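PDB 4WES: nitrogenase molybdenum-iron protein beta chain from Clostridium pasteurianum, which shares an [8Fe-7S] cluster with the alpha chain and, within the nitrogenase complex, takes part in the ATP-dependent reduction of dinitrogen to ammonia. Local coordinates for the interface of chains C and A, the interface of chains A and B and the interface of chains C and B. Residues are numbered along the deposited sequence; one frame, centred on the assembly and turned at random. Chains: chain A/B, Nitrogenase molybdenum-iron protein beta chain; chain C, Nitrogenase molybdenum-iron protein alpha chain.

The three contacts illustrate how an alpha2beta2 tetramer is tied together at both unlike and like interfaces. Contact 1 joins alpha chain C to beta chain A beside their shared cluster; contact 3 joins the same alpha chain to the second beta chain, B. The C-alpha centres of contacts 1 and 3 are about 25 Å apart; by the same measure contact 2, between the beta chains, lies about 38 Å from contact 1 and 39 Å from contact 3. Contact 1 uses helix 77-81 of chain C, contact 3 the nearby loop 90-92 and helix 221-232. The beta C-terminal region serves twice: A:Arg458 in contact 2, 3-10 helix 451-453 of chain B in contact 3.

Contact 1: the interface of chains C and A. Residues chain C 77-78, 81-82; chain A 21-23, 26, 52, 55.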
loop_
_atom_site.group_PDB
_atom_site.type_symbol
_atom_site.label_atom_id
_atom_site.label_comp_id
_atom_site.label_asym_id
_atom_site.label_seq_id
_atom_site.Cartn_x
_atom_site.Cartn_y
_atom_site.Cartn_z
ATOM N N ILE C 77 11.204 -9.678 -29.611
ATOM C CA ILE C 77 11.381 -8.887 -28.393
ATOM C C ILE C 77 11.783 -9.678 -27.143
ATOM O O ILE C 77 12.418 -9.079 -26.255
ATOM C CB ILE C 77 10.103 -8.052 -28.094
ATOM C CG1 ILE C 77 10.405 -6.902 -27.134
ATOM C CG2 ILE C 77 8.968 -8.931 -27.573
ATOM C CD1 ILE C 77 11.432 -5.909 -27.667
ATOM N N GLY C 78 11.387 -10.945 -27.036
ATOM C CA GLY C 78 11.637 -11.644 -25.803
ATOM C C GLY C 78 13.096 -11.812 -25.459
ATOM O O GLY C 78 13.497 -11.623 -24.308
ATOM N N PHE C 81 13.714 -8.604 -23.744
ATOM C CA PHE C 81 12.935 -8.443 -22.512
ATOM C C PHE C 81 13.446 -9.340 -21.397
ATOM O O PHE C 81 13.512 -8.912 -20.240
ATOM C CB PHE C 81 11.463 -8.767 -22.794
ATOM C CG PHE C 81 10.580 -8.620 -21.597
ATOM C CD1 PHE C 81 9.991 -7.412 -21.266
ATOM C CD2 PHE C 81 10.327 -9.708 -20.781
ATOM C CE1 PHE C 81 9.171 -7.266 -20.160
ATOM C CE2 PHE C 81 9.528 -9.573 -19.680
ATOM C CZ PHE C 81 8.944 -8.373 -19.359
ATOM N N TYR C 82 13.826 -10.572 -21.709
ATOM C CA TYR C 82 14.239 -11.523 -20.690
ATOM C C TYR C 82 15.678 -11.302 -20.197
ATOM O O TYR C 82 16.115 -12.005 -19.280
ATOM C CB TYR C 82 13.981 -12.958 -21.171
ATOM C CG TYR C 82 12.508 -13.201 -21.326
ATOM C CD1 TYR C 82 11.655 -13.126 -20.233
ATOM C CD2 TYR C 82 11.949 -13.512 -22.559
ATOM C CE1 TYR C 82 10.282 -13.308 -20.360
ATOM C CE2 TYR C 82 10.577 -13.679 -22.687
ATOM C CZ TYR C 82 9.753 -13.597 -21.593
ATOM O OH TYR C 82 8.384 -13.790 -21.679
ATOM N N LYS A 21 5.831 -4.909 -23.767
ATOM C CA LYS A 21 5.319 -6.208 -24.196
ATOM C C LYS A 21 6.446 -7.205 -24.022
ATOM O O LYS A 21 7.625 -6.818 -23.899
ATOM C CB LYS A 21 4.911 -6.205 -25.685
ATOM C CG LYS A 21 6.049 -5.848 -26.640
ATOM C CD LYS A 21 5.812 -6.269 -28.074
ATOM C CE LYS A 21 6.988 -5.838 -28.947
ATOM N NZ LYS A 21 6.866 -6.292 -30.353
ATOM N N THR A 22 6.099 -8.496 -24.071
ATOM C CA THR A 22 7.086 -9.512 -24.350
ATOM C C THR A 22 6.531 -10.426 -25.475
ATOM O O THR A 22 5.554 -10.048 -26.108
ATOM C CB THR A 22 7.529 -10.255 -23.077
ATOM O OG1 THR A 22 8.645 -11.063 -23.436
ATOM C CG2 THR A 22 6.435 -11.059 -22.414
ATOM N N CYS A 23 7.214 -11.521 -25.769
ATOM C CA CYS A 23 6.844 -12.315 -26.947
ATOM C C CYS A 23 5.743 -13.322 -26.673
ATOM O O CYS A 23 5.438 -13.708 -25.535
ATOM C CB CYS A 23 8.066 -13.004 -27.558
ATOM S SG CYS A 23 9.053 -14.040 -26.443
ATOM N N VAL A 26 5.239 -17.063 -23.790
ATOM C CA VAL A 26 4.826 -17.123 -22.384
ATOM C C VAL A 26 3.300 -17.000 -22.252
ATOM O O VAL A 26 2.728 -17.539 -21.296
ATOM C CB VAL A 26 5.549 -16.099 -21.491
ATOM C CG1 VAL A 26 5.074 -14.666 -21.712
ATOM C CG2 VAL A 26 5.428 -16.495 -20.026
ATOM N N HIS A 52 10.751 -18.179 -20.172
ATOM C CA HIS A 52 9.275 -18.029 -20.053
ATOM C C HIS A 52 8.772 -18.628 -18.754
ATOM O O HIS A 52 7.941 -18.028 -18.059
ATOM C CB HIS A 52 8.606 -18.615 -21.310
ATOM C CG HIS A 52 9.105 -17.945 -22.558
ATOM N ND1 HIS A 52 8.887 -18.481 -23.800
ATOM C CD2 HIS A 52 9.901 -16.862 -22.716
ATOM C CE1 HIS A 52 9.517 -17.735 -24.683
ATOM N NE2 HIS A 52 10.146 -16.750 -24.054
ATOM N N VAL A 55 9.832 -16.046 -15.917
ATOM C CA VAL A 55 9.062 -14.825 -15.664
ATOM C C VAL A 55 7.786 -15.172 -14.882
ATOM O O VAL A 55 7.350 -14.416 -14.027
ATOM C CB VAL A 55 8.798 -14.013 -16.942
ATOM C CG1 VAL A 55 7.845 -14.722 -17.871
ATOM C CG2 VAL A 55 8.287 -12.623 -16.605
HETATM O O HOH W 1 7.310 -14.897 -23.951
#
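With CG anti to the backbone N (chi1 -179°), C:Phe81 lays its ring against A:Thr22, whereas C:Tyr82, its CG anti to the carbonyl carbon (chi1 -66°), sends its ring toward A:His52 and A:Val55. The threonine is wedged between the two aromatics. Its CB sits over the face of the phenylalanine ring, 3.9 Å from the centroid, in a CH-pi contact, and its OG1 turns toward the phenol end of the tyrosine. The imidazole brings its CD2-NE2 edge to the tyrosine rim, CD2 of A:His52 lying 3.3 Å from CE2 of C:Tyr82, on the side of the ring away from C:Phe81. A water provides a polar link across the contact, a common solution at packed interfaces: water 1 lies 2.7 Å from the phenol OH of C:Tyr82 and 2.7 Å from O of A:Cys23, and 3.0 Å from N of A:Val26. The same water rests above the centre of the A:His52 ring. Farther along, CG2 of C:Ile77 packs on the A:Thr22 backbone, and CA of C:Gly78 meets SG of A:Cys23, a cluster ligand, at 3.6 Å. The site therefore borders the shared [8Fe-7S] cluster, where helix 77-81 of the alpha chain faces the loop before beta helix 24-33 and the flank of beta helix 46-60.

Contact 2: the interface of chains A and B. Residues chain A 305-306, 308-309, 438, 442, 458; chain B 61, 414-415, 417.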
loop_
_atom_site.group_PDB
_atom_site.type_symbol
_atom_site.label_atom_id
_atom_site.label_comp_id
_atom_site.label_asym_id
_atom_site.label_seq_id
_atom_site.Cartn_x
_atom_site.Cartn_y
_atom_site.Cartn_z
ATOM N N ASP A 305 -16.663 9.107 -1.811
ATOM C CA ASP A 305 -15.963 9.464 -0.577
ATOM C C ASP A 305 -14.538 9.948 -0.884
ATOM O O ASP A 305 -14.051 10.883 -0.232
ATOM C CB ASP A 305 -15.912 8.290 0.381
ATOM C CG ASP A 305 -17.247 7.970 1.047
ATOM O OD1 ASP A 305 -18.164 8.800 0.987
ATOM O OD2 ASP A 305 -17.334 6.854 1.654
ATOM N N ALA A 306 -13.848 9.311 -1.821
ATOM C CA ALA A 306 -12.446 9.621 -2.125
ATOM C C ALA A 306 -12.275 10.646 -3.243
ATOM O O ALA A 306 -11.154 10.912 -3.662
ATOM C CB ALA A 306 -11.702 8.357 -2.506
ATOM N N GLN A 308 -12.094 13.805 -3.852
ATOM C CA GLN A 308 -11.273 15.022 -3.902
ATOM C C GLN A 308 -9.869 14.711 -4.333
ATOM O O GLN A 308 -9.194 15.594 -4.902
ATOM C CB GLN A 308 -11.270 15.756 -2.574
ATOM C CG GLN A 308 -10.410 15.110 -1.516
ATOM C CD GLN A 308 -10.712 15.627 -0.140
ATOM O OE1 GLN A 308 -11.658 15.135 0.498
ATOM N NE2 GLN A 308 -9.952 16.579 0.348
ATOM N N TYR A 309 -9.372 13.521 -4.032
ATOM C CA TYR A 309 -7.991 13.125 -4.318
ATOM C C TYR A 309 -7.797 12.599 -5.734
ATOM O O TYR A 309 -6.686 12.311 -6.119
ATOM C CB TYR A 309 -7.527 12.110 -3.301
ATOM C CG TYR A 309 -7.588 12.647 -1.886
ATOM C CD1 TYR A 309 -6.716 13.647 -1.463
ATOM C CD2 TYR A 309 -8.536 12.191 -0.969
ATOM C CE1 TYR A 309 -6.798 14.208 -0.218
ATOM C CE2 TYR A 309 -8.621 12.757 0.285
ATOM C CZ TYR A 309 -7.762 13.756 0.684
ATOM O OH TYR A 309 -7.823 14.315 1.935
ATOM N N THR A 438 -5.590 5.809 -4.158
ATOM C CA THR A 438 -5.658 6.890 -3.189
ATOM C C THR A 438 -4.586 6.718 -2.110
ATOM O O THR A 438 -4.040 7.716 -1.626
ATOM C CB THR A 438 -7.062 7.085 -2.628
ATOM O OG1 THR A 438 -7.538 5.908 -2.003
ATOM C CG2 THR A 438 -8.022 7.464 -3.719
ATOM N N LEU A 442 -1.986 9.690 -1.280
ATOM C CA LEU A 442 -1.912 10.228 0.069
ATOM C C LEU A 442 -0.566 9.978 0.731
ATOM O O LEU A 442 -0.067 10.837 1.460
ATOM C CB LEU A 442 -3.070 9.686 0.910
ATOM C CG LEU A 442 -4.397 10.333 0.617
ATOM C CD1 LEU A 442 -5.577 9.521 1.161
ATOM C CD2 LEU A 442 -4.466 11.733 1.177
ATOM N N ARG A 458 -7.813 12.656 6.770
ATOM C CA ARG A 458 -7.775 12.942 5.324
ATOM C C ARG A 458 -9.035 12.404 4.684
ATOM O O ARG A 458 -9.318 12.788 3.516
ATOM C CB ARG A 458 -6.576 12.273 4.631
ATOM C CG ARG A 458 -5.210 12.793 5.080
ATOM C CD ARG A 458 -4.861 14.081 4.425
ATOM N NE ARG A 458 -3.462 14.427 4.714
ATOM C CZ ARG A 458 -2.854 15.491 4.227
ATOM N NH1 ARG A 458 -3.501 16.296 3.401
ATOM N NH2 ARG A 458 -1.589 15.764 4.580
ATOM O OXT ARG A 458 -9.722 11.570 5.329
ATOM N N LYS B 61 -15.979 6.858 6.968
ATOM C CA LYS B 61 -16.492 7.703 5.889
ATOM C C LYS B 61 -17.957 7.348 5.591
ATOM O O LYS B 61 -18.367 7.175 4.431
ATOM C CB LYS B 61 -15.611 7.650 4.640
ATOM C CG LYS B 61 -14.122 7.817 4.883
ATOM C CD LYS B 61 -13.754 9.063 5.675
ATOM C CE LYS B 61 -12.241 9.288 5.681
ATOM N NZ LYS B 61 -11.821 10.234 6.752
ATOM N N MET B 414 -8.438 7.180 10.205
ATOM C CA MET B 414 -9.244 8.314 9.759
ATOM C C MET B 414 -8.682 9.025 8.535
ATOM O O MET B 414 -9.182 10.064 8.138
ATOM C CB MET B 414 -9.402 9.331 10.894
ATOM C CG MET B 414 -10.062 8.748 12.120
ATOM S SD MET B 414 -10.295 9.911 13.465
ATOM C CE MET B 414 -8.634 10.191 14.027
ATOM N N ASP B 415 -7.666 8.419 7.927
ATOM C CA ASP B 415 -6.894 9.105 6.903
ATOM C C ASP B 415 -6.694 8.337 5.620
ATOM O O ASP B 415 -5.874 8.751 4.777
ATOM C CB ASP B 415 -5.571 9.601 7.472
ATOM C CG ASP B 415 -4.699 8.516 8.071
ATOM O OD1 ASP B 415 -5.173 7.384 8.353
ATOM O OD2 ASP B 415 -3.469 8.806 8.252
ATOM N N TYR B 417 -8.908 5.665 2.504
ATOM C CA TYR B 417 -10.202 5.367 1.891
ATOM C C TYR B 417 -10.246 3.937 1.460
ATOM O O TYR B 417 -9.424 3.462 0.669
ATOM C CB TYR B 417 -10.443 6.312 0.694
ATOM C CG TYR B 417 -10.686 7.736 1.143
ATOM C CD1 TYR B 417 -9.644 8.603 1.431
ATOM C CD2 TYR B 417 -11.974 8.167 1.419
ATOM C CE1 TYR B 417 -9.862 9.837 1.951
ATOM C CE2 TYR B 417 -12.224 9.409 1.907
ATOM C CZ TYR B 417 -11.167 10.268 2.173
ATOM O OH TYR B 417 -11.428 11.508 2.668
HETATM O O HOH W 2 -6.747 5.806 0.665
#
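B:Tyr417 pushes its ring into chain A and reaches the C-terminal carboxylate of A:Arg458, joining two beta chains of the NifD/NifK family across their two-fold interface. This is the tight part. With CG anti to the carbonyl carbon (chi1 -70°), the ring runs past A:Ala306, whose CB is 3.8 Å from CG of B:Tyr417, and its CE1 comes to CE2 of A:Tyr309, the two side chains crossing at about a right angle. Its phenol OH donates to O of A:Arg458 at 2.6 Å, while OH of A:Tyr309 donates to the same oxygen at 2.7 Å; both lie in the carboxylate plane on lone pairs of that oxygen, one on either side of the C-O bond. A:Gln308 and A:Leu442 cover opposite faces of the A:Tyr309 ring and so steady this second donor. The other carboxylate oxygen, OXT of A:Arg458, accepts from NZ of B:Lys61 at 2.9 Å, a pairing that would help balance the terminal charge. O of B:Met414 receives that ammonium and N of A:Arg458 from opposite faces of its plane. OD2 of A:Asp305 faces O of B:Lys61 at 3.0 Å; both residues belong to iron(II) sites, and a shared ion probably reconciles these two acceptors.

The packing is looser elsewhere. Water 2 spans OG1 of A:Thr438 and N of B:Tyr417, and the A:Arg458 guanidinium runs nearly parallel to the B:Asp415 carboxylate without touching it, NE remaining 6.6 Å from OD2.

Contact 3: the interface of chains C and B. Residues chain C 90-92, 223; chain B 452-453.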
loop_
_atom_site.group_PDB
_atom_site.type_symbol
_atom_site.label_atom_id
_atom_site.label_comp_id
_atom_site.label_asym_id
_atom_site.label_seq_id
_atom_site.Cartn_x
_atom_site.Cartn_y
_atom_site.Cartn_z
ATOM N N LYS C 90 25.683 -5.542 -10.884
ATOM C CA LYS C 90 25.513 -4.156 -10.451
ATOM C C LYS C 90 26.521 -3.245 -11.150
ATOM O O LYS C 90 27.668 -3.630 -11.385
ATOM C CB LYS C 90 25.606 -4.029 -8.933
ATOM C CG LYS C 90 24.456 -4.680 -8.159
ATOM C CD LYS C 90 24.521 -4.308 -6.673
ATOM C CE LYS C 90 23.334 -4.853 -5.900
ATOM N NZ LYS C 90 23.389 -4.489 -4.483
ATOM N N SER C 91 26.071 -2.043 -11.457
ATOM C CA SER C 91 26.881 -1.043 -12.171
ATOM C C SER C 91 26.675 0.322 -11.579
ATOM O O SER C 91 25.586 0.661 -11.105
ATOM C CB SER C 91 26.490 -0.973 -13.650
ATOM O OG SER C 91 26.644 -2.235 -14.270
ATOM N N LYS C 92 27.721 1.143 -11.634
ATOM C CA LYS C 92 27.578 2.529 -11.272
ATOM C C LYS C 92 28.356 3.386 -12.285
ATOM O O LYS C 92 29.296 2.900 -12.912
ATOM C CB LYS C 92 28.033 2.783 -9.858
ATOM C CG LYS C 92 29.443 2.492 -9.623
ATOM C CD LYS C 92 29.804 2.494 -8.100
ATOM C CE LYS C 92 31.245 2.093 -7.874
ATOM N NZ LYS C 92 32.181 3.043 -8.549
ATOM N N TRP C 223 32.608 -5.456 -6.047
ATOM C CA TRP C 223 32.985 -4.326 -5.218
ATOM C C TRP C 223 33.524 -4.778 -3.869
ATOM O O TRP C 223 34.436 -4.154 -3.308
ATOM C CB TRP C 223 31.819 -3.360 -5.054
ATOM C CG TRP C 223 31.418 -2.699 -6.328
ATOM C CD1 TRP C 223 32.254 -2.305 -7.354
ATOM C CD2 TRP C 223 30.101 -2.322 -6.730
ATOM N NE1 TRP C 223 31.537 -1.686 -8.343
ATOM C CE2 TRP C 223 30.216 -1.682 -7.993
ATOM C CE3 TRP C 223 28.831 -2.426 -6.143
ATOM C CZ2 TRP C 223 29.134 -1.219 -8.680
ATOM C CZ3 TRP C 223 27.734 -1.958 -6.848
ATOM C CH2 TRP C 223 27.906 -1.341 -8.098
ATOM N N GLU B 452 22.671 2.195 -7.584
ATOM C CA GLU B 452 23.364 0.980 -8.024
ATOM C C GLU B 452 22.817 -0.272 -7.314
ATOM O O GLU B 452 22.986 -1.382 -7.813
ATOM C CB GLU B 452 24.880 1.077 -7.862
ATOM C CG GLU B 452 25.347 1.213 -6.425
ATOM C CD GLU B 452 25.508 2.644 -5.948
ATOM O OE1 GLU B 452 24.869 3.591 -6.494
ATOM O OE2 GLU B 452 26.285 2.830 -4.971
ATOM N N ASP B 453 22.133 -0.067 -6.186
ATOM C CA ASP B 453 21.530 -1.167 -5.443
ATOM C C ASP B 453 20.062 -1.365 -5.767
ATOM O O ASP B 453 19.403 -2.228 -5.185
ATOM C CB ASP B 453 21.671 -0.901 -3.944
ATOM C CG ASP B 453 23.070 -1.094 -3.426
ATOM O OD1 ASP B 453 23.853 -1.724 -4.116
ATOM O OD2 ASP B 453 23.365 -0.629 -2.296
HETATM O O HOH W 3 23.297 -1.608 -10.584
HETATM O O HOH W 4 20.441 -4.206 -3.436
#
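NZ of C:Lys90 forms a salt bridge with the carboxylate OD1 of B:Asp453 at 2.8 Å, the ammonium coming from above the carboxylate plane, 56° out of it. Beside this bond, water 4 joins the same NZ to O of B:Asp453, so one lysine tip addresses both the side chain and the backbone of its partner. The pattern shows how a charged pair can be supported by solvent.

The lysine reaches this position because its chain is extended beyond CG, its methylenes running past the B:Glu452 carbonyl; CD of C:Lys90 lies 3.5 Å from O of B:Glu452. Water 3 occupies the next shell, receiving a nearly straight N-H from C:Ser91 (171° at H, 2.9 Å from N to the water) and lying 2.8 Å from O of B:Glu452.

B:Glu452 itself packs through its methylenes. Its CG lies between the backbone N and the carbonyl carbon (chi1 64°), which turns the chain against the indole rim, where CB of B:Glu452 lies 3.9 Å from CH2 of C:Trp223 and the carboxylate stands almost perpendicular to the ring. On the same side of the ring, C:Lys92 lays CE over the indole face, toward its rim and 3.5 Å above the plane, helping to fix it; NZ of C:Lys92 remains 6.9 Å from OE2 of B:Glu452. In the fold, the 3-10 helix 451-453 near the C terminus of beta chain B rests against the alpha-chain loop at 90-92 and the start of alpha helix 221-232.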